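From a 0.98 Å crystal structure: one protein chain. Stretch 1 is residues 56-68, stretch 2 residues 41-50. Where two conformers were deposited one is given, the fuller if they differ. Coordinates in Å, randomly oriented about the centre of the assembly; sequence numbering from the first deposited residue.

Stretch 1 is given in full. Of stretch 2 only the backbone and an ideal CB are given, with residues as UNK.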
# COMPACT_ATOMS: atom_id res chain seq x y z
N HIS A 56 -2.11 -6.99 9.34
CA HIS A 56 -2.11 -5.90 8.37
C HIS A 56 -2.42 -4.62 9.11
O HIS A 56 -2.87 -4.62 10.26
CB HIS A 56 -3.03 -6.17 7.20
CG HIS A 56 -4.42 -6.39 7.57
ND1 HIS A 56 -4.95 -7.66 7.59
CD2 HIS A 56 -5.42 -5.54 7.89
CE1 HIS A 56 -6.23 -7.58 7.91
NE2 HIS A 56 -6.54 -6.30 8.10
N ILE A 57 -2.11 -3.49 8.48
CA ILE A 57 -2.45 -2.21 9.06
C ILE A 57 -3.96 -2.00 8.91
O ILE A 57 -4.50 -2.13 7.81
CB ILE A 57 -1.65 -1.07 8.45
CG1 ILE A 57 -0.17 -1.32 8.67
CG2 ILE A 57 -2.11 0.27 9.04
CD1 ILE A 57 0.73 -0.26 8.09
N PRO A 58 -4.70 -1.63 9.97
CA PRO A 58 -6.12 -1.40 9.81
C PRO A 58 -6.40 -0.35 8.75
O PRO A 58 -5.73 0.66 8.66
CB PRO A 58 -6.55 -0.94 11.22
CG PRO A 58 -5.61 -1.56 12.12
CD PRO A 58 -4.28 -1.50 11.36
N ALA A 59 -7.42 -0.61 7.98
CA ALA A 59 -7.90 0.29 6.94
C ALA A 59 -7.05 0.29 5.68
O ALA A 59 -7.40 0.91 4.70
CB ALA A 59 -8.12 1.74 7.47
N SER A 60 -5.96 -0.48 5.66
CA SER A 60 -5.23 -0.66 4.43
C SER A 60 -6.05 -1.50 3.47
O SER A 60 -7.00 -2.18 3.86
CB SER A 60 -3.90 -1.33 4.70
OG SER A 60 -4.04 -2.65 5.24
N ILE A 61 -5.63 -1.47 2.21
CA ILE A 61 -6.16 -2.35 1.18
C ILE A 61 -5.09 -3.34 0.78
O ILE A 61 -3.90 -3.11 0.96
CB ILE A 61 -6.70 -1.57 -0.04
CG1 ILE A 61 -5.57 -0.87 -0.83
CG2 ILE A 61 -7.80 -0.62 0.41
CD1 ILE A 61 -6.05 -0.25 -2.14
N ASN A 62 -5.53 -4.48 0.24
CA ASN A 62 -4.61 -5.52 -0.22
C ASN A 62 -4.75 -5.63 -1.74
O ASN A 62 -5.80 -5.95 -2.26
CB ASN A 62 -4.97 -6.84 0.44
CG ASN A 62 -4.01 -7.99 0.10
OD1 ASN A 62 -4.41 -9.16 0.05
ND2 ASN A 62 -2.72 -7.70 -0.02
N VAL A 63 -3.64 -5.35 -2.44
CA VAL A 63 -3.60 -5.44 -3.90
C VAL A 63 -2.36 -6.27 -4.26
O VAL A 63 -1.28 -5.74 -4.50
CB VAL A 63 -3.57 -4.07 -4.59
CG1 VAL A 63 -3.71 -4.27 -6.10
CG2 VAL A 63 -4.71 -3.17 -4.06
N PRO A 64 -2.49 -7.59 -4.19
CA PRO A 64 -1.30 -8.45 -4.25
C PRO A 64 -0.45 -8.26 -5.50
O PRO A 64 -0.94 -8.39 -6.63
CB PRO A 64 -1.90 -9.87 -4.20
CG PRO A 64 -3.21 -9.70 -3.43
CD PRO A 64 -3.72 -8.36 -3.90
N TYR A 65 0.86 -8.06 -5.31
CA TYR A 65 1.74 -7.82 -6.44
C TYR A 65 2.10 -9.12 -7.17
O TYR A 65 2.03 -9.17 -8.38
CB TYR A 65 3.00 -7.06 -6.02
CG TYR A 65 3.86 -6.76 -7.21
CD1 TYR A 65 3.49 -5.79 -8.12
CD2 TYR A 65 5.04 -7.46 -7.44
CE1 TYR A 65 4.26 -5.54 -9.28
CE2 TYR A 65 5.78 -7.22 -8.57
CZ TYR A 65 5.38 -6.27 -9.47
OH TYR A 65 6.15 -6.05 -10.60
N ARG A 66 2.47 -10.15 -6.42
CA ARG A 66 2.87 -11.42 -7.01
C ARG A 66 1.79 -12.02 -7.90
O ARG A 66 2.06 -12.49 -9.01
CB ARG A 66 3.27 -12.42 -5.92
CG ARG A 66 4.72 -12.33 -5.50
CD ARG A 66 5.02 -13.26 -4.33
NE ARG A 66 4.99 -14.66 -4.74
CZ ARG A 66 5.95 -15.26 -5.44
NH1 ARG A 66 7.02 -14.57 -5.82
NH2 ARG A 66 5.84 -16.54 -5.76
N SER A 67 0.55 -12.01 -7.41
CA SER A 67 -0.57 -12.59 -8.12
C SER A 67 -1.34 -11.61 -9.00
O SER A 67 -2.10 -12.07 -9.85
CB SER A 67 -1.46 -13.36 -7.19
OG SER A 67 -1.90 -12.55 -6.14
N HIS A 68 -1.11 -10.31 -8.85
CA HIS A 68 -1.74 -9.29 -9.67
C HIS A 68 -0.74 -8.16 -9.95
O HIS A 68 -0.99 -7.00 -9.58
CB HIS A 68 -3.02 -8.73 -9.00
CG HIS A 68 -4.04 -9.75 -8.78
ND1 HIS A 68 -4.91 -10.14 -9.77
CD2 HIS A 68 -4.34 -10.50 -7.69
CE1 HIS A 68 -5.73 -11.06 -9.29
NE2 HIS A 68 -5.39 -11.31 -8.05
N UNK A 41 -5.64 9.45 1.82
CA UNK A 41 -4.48 8.57 1.83
C UNK A 41 -4.97 7.13 1.75
O UNK A 41 -5.98 6.76 2.39
CB UNK A 41 -3.62 8.79 3.08
N UNK A 42 -4.31 6.33 0.93
CA UNK A 42 -4.60 4.93 0.76
C UNK A 42 -3.34 4.15 1.10
O UNK A 42 -2.28 4.43 0.55
CB UNK A 42 -5.08 4.63 -0.66
N UNK A 43 -3.49 3.15 1.96
CA UNK A 43 -2.39 2.28 2.41
C UNK A 43 -2.46 1.01 1.57
O UNK A 43 -3.37 0.20 1.73
CB UNK A 43 -2.48 1.97 3.90
N UNK A 44 -1.51 0.86 0.65
CA UNK A 44 -1.55 -0.21 -0.34
C UNK A 44 -0.54 -1.29 0.02
O UNK A 44 0.65 -1.17 -0.21
CB UNK A 44 -1.27 0.34 -1.74
N UNK A 45 -1.08 -2.38 0.59
CA UNK A 45 -0.30 -3.53 1.00
C UNK A 45 -0.35 -4.54 -0.13
O UNK A 45 -1.41 -5.07 -0.48
CB UNK A 45 -0.82 -4.13 2.31
N UNK A 46 0.80 -4.79 -0.74
CA UNK A 46 0.86 -5.63 -1.94
C UNK A 46 1.40 -7.02 -1.65
O UNK A 46 1.77 -7.75 -2.57
CB UNK A 46 1.73 -4.96 -3.01
N UNK A 47 1.39 -7.43 -0.38
CA UNK A 47 1.63 -8.83 -0.06
C UNK A 47 0.50 -9.71 -0.60
O UNK A 47 -0.54 -9.23 -1.04
CB UNK A 47 1.77 -9.01 1.45
N UNK A 48 0.74 -11.02 -0.58
CA UNK A 48 -0.30 -11.96 -0.97
C UNK A 48 -1.39 -12.01 0.09
O UNK A 48 -1.17 -11.65 1.24
CB UNK A 48 0.29 -13.35 -1.20
N UNK A 49 -2.58 -12.47 -0.27
CA UNK A 49 -3.69 -12.48 0.70
C UNK A 49 -3.38 -13.26 1.98
O UNK A 49 -3.80 -12.88 3.06
CB UNK A 49 -4.94 -13.07 0.04
N UNK A 50 -2.64 -14.37 1.87
CA UNK A 50 -2.29 -15.16 3.01
C UNK A 50 -1.41 -14.37 3.96
O UNK A 50 -1.78 -14.27 5.16
CB UNK A 50 -1.59 -16.45 2.57

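Position 41 has extended backbone angles (-121/137), and nothing of stretch 1 lies within 5.5 Å of its ideal CB. Stretch 1 sets no demand; the residue is Val41.

At 42 the CA-to-CB bond points sideways, with Ile61 CD1 5.2 Å from the ideal CB. A modest apolar chain would suit, and Val42 brings CG1 to 3.7 Å from Ile61 CD1.

Position 43 points toward stretch 1, its ideal CB 3.7 Å from Ser60 CB. Ile57 lies farther along, so a longer apolar chain could reach it: leucine, isoleucine or methionine. Leu43 places CD1 3.8 Å from Ile57 CG2. Its carbonyl serves whatever the side chain: Ile61 N donates to Leu43 O (2.9 Å, 168°).

The parallel bridge to Ile61 sets 44 on the same sheet face as that side chain. The ideal CB of 44 is 4.6 Å from Ile61 CG1 and 5.4 Å from Val63 CG2, favouring a branched aliphatic residue. Val44 uses both branches: CG2 lies 4.3 Å from Ile61 CD1, CG1 4.2 Å from Val63 CG2.

Position 45 shares the other face with Asn62. Ser60 OG lies 4.6 Å from the ideal CB and Asn62 ND2 4.7 Å, so a polar residue is plausible. In Asp45, OD2 accepts from a water that also donates to Ser60 OG. The main chain continues the ladder: Asp45 N donates to Ile61 O (2.9 Å), and Asp45 O accepts from Val63 N and Asn62 ND2 (3.0 Å each).

At 46, phi/psi of -104/18 leaves the strand. The ideal CB is 3.4 Å from Val63 O and 3.9 Å from Tyr65 CB, arguing for a compact apolar group. Val46 sets CG2 3.8 Å from Tyr65 CB; Val46 O accepts from Tyr65 N (2.9 Å).

The CB of 47 points away, leaving a long chain free to fold back. Arg47 does so, forming a salt bridge to Asp45 (NH2 to OD2, 2.7 Å), with NH2 3.8 Å from His56 CB. Asn62 ND2 donates to Arg47 O (2.9 Å).

Position 48 also points away, but Ser67 OG is 5.5 Å from its ideal CB and the nearby amides invite an acceptor: Glu or Gln could curl back. Glu48 accepts from Ser67 OG at OE1 (2.7 Å) and from Ser67 N at OE2 (3.1 Å).

At 49, phi of -57 permits proline, and Pro64 CG is 5.1 Å from the ideal CB. Pro49 CD packs 3.6 Å from Pro64 CG.

Position 50 points away, unconstrained by stretch 1; it is Ser50.

Stretch 2 (41-50) VVLVDVREPS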
# COMPACT_ATOMS: atom_id res chain seq x y z
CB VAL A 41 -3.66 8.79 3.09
CG1 VAL A 41 -2.60 7.69 3.26
CG2 VAL A 41 -3.06 10.20 3.07
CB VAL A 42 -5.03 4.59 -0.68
CG1 VAL A 42 -5.36 3.12 -0.84
CG2 VAL A 42 -6.22 5.46 -1.11
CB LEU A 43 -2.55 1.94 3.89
CG LEU A 43 -2.59 3.17 4.82
CD1 LEU A 43 -2.77 2.74 6.28
CD2 LEU A 43 -1.36 4.03 4.66
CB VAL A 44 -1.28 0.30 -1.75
CG1 VAL A 44 -1.52 -0.83 -2.73
CG2 VAL A 44 -2.16 1.53 -2.10
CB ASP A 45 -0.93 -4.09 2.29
CG ASP A 45 -0.17 -5.23 2.92
OD1 ASP A 45 0.52 -6.00 2.23
OD2 ASP A 45 -0.33 -5.36 4.16
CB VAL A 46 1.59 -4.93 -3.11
CG1 VAL A 46 0.98 -3.58 -3.37
CG2 VAL A 46 3.07 -4.82 -2.91
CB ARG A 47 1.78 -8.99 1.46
CG ARG A 47 2.97 -8.27 2.04
CD ARG A 47 3.07 -8.38 3.55
NE ARG A 47 1.87 -7.81 4.16
CZ ARG A 47 1.34 -8.16 5.31
NH1 ARG A 47 1.91 -9.04 6.09
NH2 ARG A 47 0.19 -7.60 5.66
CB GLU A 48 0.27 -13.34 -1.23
CG GLU A 48 1.18 -13.38 -2.46
CD GLU A 48 0.45 -12.91 -3.72
OE1 GLU A 48 -0.58 -13.54 -4.04
OE2 GLU A 48 0.84 -11.89 -4.32
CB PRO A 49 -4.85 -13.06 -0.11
CG PRO A 49 -4.56 -12.64 -1.52
CD PRO A 49 -3.07 -12.83 -1.62
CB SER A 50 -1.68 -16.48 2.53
OG SER A 50 -0.63 -16.27 1.63
O HOH W 1 -6.26 2.58 2.80
O HOH W 2 -1.42 -3.49 5.68
O HOH W 3 2.72 -10.22 -3.47
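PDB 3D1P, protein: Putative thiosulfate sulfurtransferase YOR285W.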